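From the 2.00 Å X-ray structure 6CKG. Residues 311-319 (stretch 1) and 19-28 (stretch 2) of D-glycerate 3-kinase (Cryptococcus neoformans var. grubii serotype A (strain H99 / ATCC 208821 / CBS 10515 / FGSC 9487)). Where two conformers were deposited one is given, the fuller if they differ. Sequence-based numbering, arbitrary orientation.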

# COMPACT_ATOMS: atom_id res chain seq x y z
N GLY A 311 1.09 -18.40 -2.30
CA GLY A 311 2.14 -19.31 -1.87
C GLY A 311 3.47 -18.64 -1.56
O GLY A 311 4.40 -19.31 -1.10
N LYS A 312 3.59 -17.34 -1.78
CA LYS A 312 4.83 -16.60 -1.55
C LYS A 312 4.56 -15.39 -0.67
O LYS A 312 5.06 -14.30 -0.94
CB LYS A 312 5.46 -16.18 -2.87
CG LYS A 312 5.85 -17.32 -3.81
CD LYS A 312 6.36 -16.79 -5.16
CE LYS A 312 5.20 -16.37 -6.06
NZ LYS A 312 5.56 -15.40 -7.18
N GLY A 313 3.76 -15.56 0.37
CA GLY A 313 3.39 -14.47 1.25
C GLY A 313 3.78 -14.76 2.68
O GLY A 313 3.79 -15.91 3.12
N LEU A 314 4.13 -13.71 3.41
CA LEU A 314 4.44 -13.77 4.83
C LEU A 314 3.60 -12.74 5.55
O LEU A 314 3.60 -11.56 5.19
CB LEU A 314 5.93 -13.50 5.09
CG LEU A 314 6.37 -13.34 6.55
CD1 LEU A 314 6.18 -14.65 7.34
CD2 LEU A 314 7.83 -12.86 6.59
N ARG A 315 2.87 -13.19 6.57
CA ARG A 315 2.00 -12.32 7.35
C ARG A 315 2.52 -12.23 8.78
O ARG A 315 2.78 -13.27 9.40
CB ARG A 315 0.56 -12.82 7.36
CG ARG A 315 -0.33 -12.11 8.40
CD ARG A 315 -1.79 -12.63 8.35
NE ARG A 315 -2.32 -12.54 6.98
CZ ARG A 315 -2.62 -13.59 6.24
NH1 ARG A 315 -2.49 -14.81 6.73
NH2 ARG A 315 -3.07 -13.42 5.01
N PHE A 316 2.65 -11.02 9.29
CA PHE A 316 2.91 -10.79 10.70
C PHE A 316 1.60 -10.36 11.35
O PHE A 316 0.96 -9.42 10.88
CB PHE A 316 3.95 -9.70 10.93
CG PHE A 316 5.32 -10.02 10.38
CD1 PHE A 316 6.19 -10.83 11.09
CD2 PHE A 316 5.73 -9.50 9.17
CE1 PHE A 316 7.46 -11.12 10.59
CE2 PHE A 316 6.99 -9.79 8.66
CZ PHE A 316 7.85 -10.59 9.37
N ILE A 317 1.22 -11.05 12.42
CA ILE A 317 0.04 -10.69 13.20
C ILE A 317 0.54 -9.96 14.43
O ILE A 317 1.36 -10.50 15.19
CB ILE A 317 -0.79 -11.93 13.56
CG1 ILE A 317 -1.24 -12.62 12.27
CG2 ILE A 317 -1.96 -11.55 14.45
CD1 ILE A 317 -2.00 -13.90 12.47
N VAL A 318 0.07 -8.73 14.64
CA VAL A 318 0.64 -7.88 15.69
C VAL A 318 -0.45 -7.46 16.67
O VAL A 318 -1.63 -7.36 16.33
CB VAL A 318 1.34 -6.65 15.08
CG1 VAL A 318 2.50 -7.08 14.19
CG2 VAL A 318 0.36 -5.81 14.29
N ASN A 319 -0.03 -7.21 17.92
CA ASN A 319 -0.95 -6.69 18.92
C ASN A 319 -0.93 -5.17 18.87
O ASN A 319 -0.29 -4.56 18.01
CB ASN A 319 -0.63 -7.25 20.32
CG ASN A 319 0.77 -6.88 20.81
OD1 ASN A 319 1.43 -5.97 20.28
ND2 ASN A 319 1.23 -7.59 21.83
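Stretch 2 19-28: AMVQQTAGFV

A helix packed against a strand must match two different repeats: the strand turns alternate side chains to one face, whereas the helix offers a residue every three or four positions. Residues 19-28 of D-glycerate 3-kinase illustrate how the two are reconciled. The segment is helical throughout, held by i to i+4 backbone hydrogen bonds from Gln23 N to Ala19 O (2.8 Å) through Val28 N to Thr24 O (2.8 Å). It runs almost antiparallel to strand 313-318, with 172° between their N-to-C directions and axes 10.1 Å apart at closest approach. Leu314, Phe316 and Val318 point their CA-to-CB bonds toward the helix.

Ala19 makes no contact, and the interface begins at Met20. Its CA-to-CB bond points sideways, but an extended chain (chi1 and chi2 both t) carries its end closer to the strand. Met20 CG lies over one face of the Phe316 ring, 3.9 Å from the centroid, in a CH-pi contact, and Met20 CE reaches Val318 CG1 at 3.9 Å. Val21 points away and Gln22 is out of reach. One turn on from Met20, Gln23 points toward the strand and places OE1 at the edge of the same ring, 3.6 Å from Phe316 CE1. Thr24 OG1 approaches Phe316 CE2 to 3.2 Å while donating a hydrogen bond to Met20 O (2.7 Å), so the hydroxyl spends its proton within the helix.

Ala25 and Gly26 pass without contact. Phe27 then reverses the roles, its ring now receiving the strand: Leu314 CB sits over one face, 3.8 Å from the centroid, and Lys312 O meets the edge, 3.3 Å from Phe27 CZ. Leu314 CD2 adds an apolar contact with Phe27 CB at 3.7 Å. Val28 plays no part. No hydrogen bond crosses the interface, which buries 384 Å².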

# COMPACT_ATOMS: atom_id res chain seq x y z
N ALA A 19 12.88 -7.78 15.38
CA ALA A 19 12.45 -9.10 14.93
C ALA A 19 11.75 -9.02 13.57
O ALA A 19 12.00 -9.84 12.69
CB ALA A 19 11.54 -9.75 15.97
N MET A 20 10.85 -8.04 13.39
CA MET A 20 10.13 -7.96 12.12
C MET A 20 11.08 -7.67 10.96
O MET A 20 10.97 -8.29 9.90
CB MET A 20 9.03 -6.90 12.18
CG MET A 20 8.17 -6.89 10.91
SD MET A 20 6.77 -5.72 10.85
CE MET A 20 5.73 -6.35 12.17
N VAL A 21 12.02 -6.74 11.15
CA VAL A 21 12.98 -6.43 10.10
C VAL A 21 13.82 -7.66 9.77
O VAL A 21 13.95 -8.05 8.60
CB VAL A 21 13.86 -5.23 10.50
CG1 VAL A 21 15.15 -5.19 9.66
CG2 VAL A 21 13.10 -3.94 10.35
N GLN A 22 14.37 -8.32 10.79
CA GLN A 22 15.20 -9.50 10.57
C GLN A 22 14.41 -10.62 9.91
O GLN A 22 14.91 -11.30 9.00
CB GLN A 22 15.78 -10.01 11.89
CG GLN A 22 16.69 -9.04 12.60
CD GLN A 22 17.37 -9.67 13.79
OE1 GLN A 22 17.22 -10.87 14.05
NE2 GLN A 22 18.14 -8.87 14.53
N GLN A 23 13.18 -10.85 10.37
CA GLN A 23 12.39 -11.92 9.78
C GLN A 23 12.00 -11.59 8.35
O GLN A 23 12.01 -12.47 7.48
CB GLN A 23 11.14 -12.17 10.64
CG GLN A 23 11.46 -12.89 11.94
CD GLN A 23 10.22 -13.15 12.76
OE1 GLN A 23 9.26 -13.75 12.27
NE2 GLN A 23 10.22 -12.68 14.00
N THR A 24 11.67 -10.32 8.07
CA THR A 24 11.35 -9.94 6.70
C THR A 24 12.56 -10.06 5.79
O THR A 24 12.44 -10.49 4.63
CB THR A 24 10.80 -8.52 6.66
OG1 THR A 24 9.64 -8.42 7.51
CG2 THR A 24 10.40 -8.16 5.25
N ALA A 25 13.75 -9.73 6.31
CA ALA A 25 14.98 -9.90 5.55
C ALA A 25 15.21 -11.37 5.19
O ALA A 25 15.56 -11.68 4.04
CB ALA A 25 16.17 -9.37 6.34
N GLY A 26 15.04 -12.27 6.16
CA GLY A 26 15.19 -13.69 5.85
C GLY A 26 14.27 -14.13 4.73
O GLY A 26 14.68 -14.85 3.81
N PHE A 27 13.02 -13.67 4.77
CA PHE A 27 12.02 -13.98 3.74
C PHE A 27 12.39 -13.37 2.38
O PHE A 27 12.29 -14.04 1.35
CB PHE A 27 10.66 -13.47 4.22
CG PHE A 27 9.54 -13.59 3.19
CD1 PHE A 27 8.90 -14.81 3.00
CD2 PHE A 27 9.12 -12.49 2.46
CE1 PHE A 27 7.86 -14.92 2.08
CE2 PHE A 27 8.07 -12.60 1.54
CZ PHE A 27 7.45 -13.82 1.35
N VAL A 28 12.79 -12.10 2.36
CA VAL A 28 13.24 -11.49 1.11
C VAL A 28 14.43 -12.25 0.53
O VAL A 28 14.49 -12.52 -0.68
CB VAL A 28 13.57 -10.00 1.32
CG1 VAL A 28 14.28 -9.45 0.12
CG2 VAL A 28 12.25 -9.21 1.56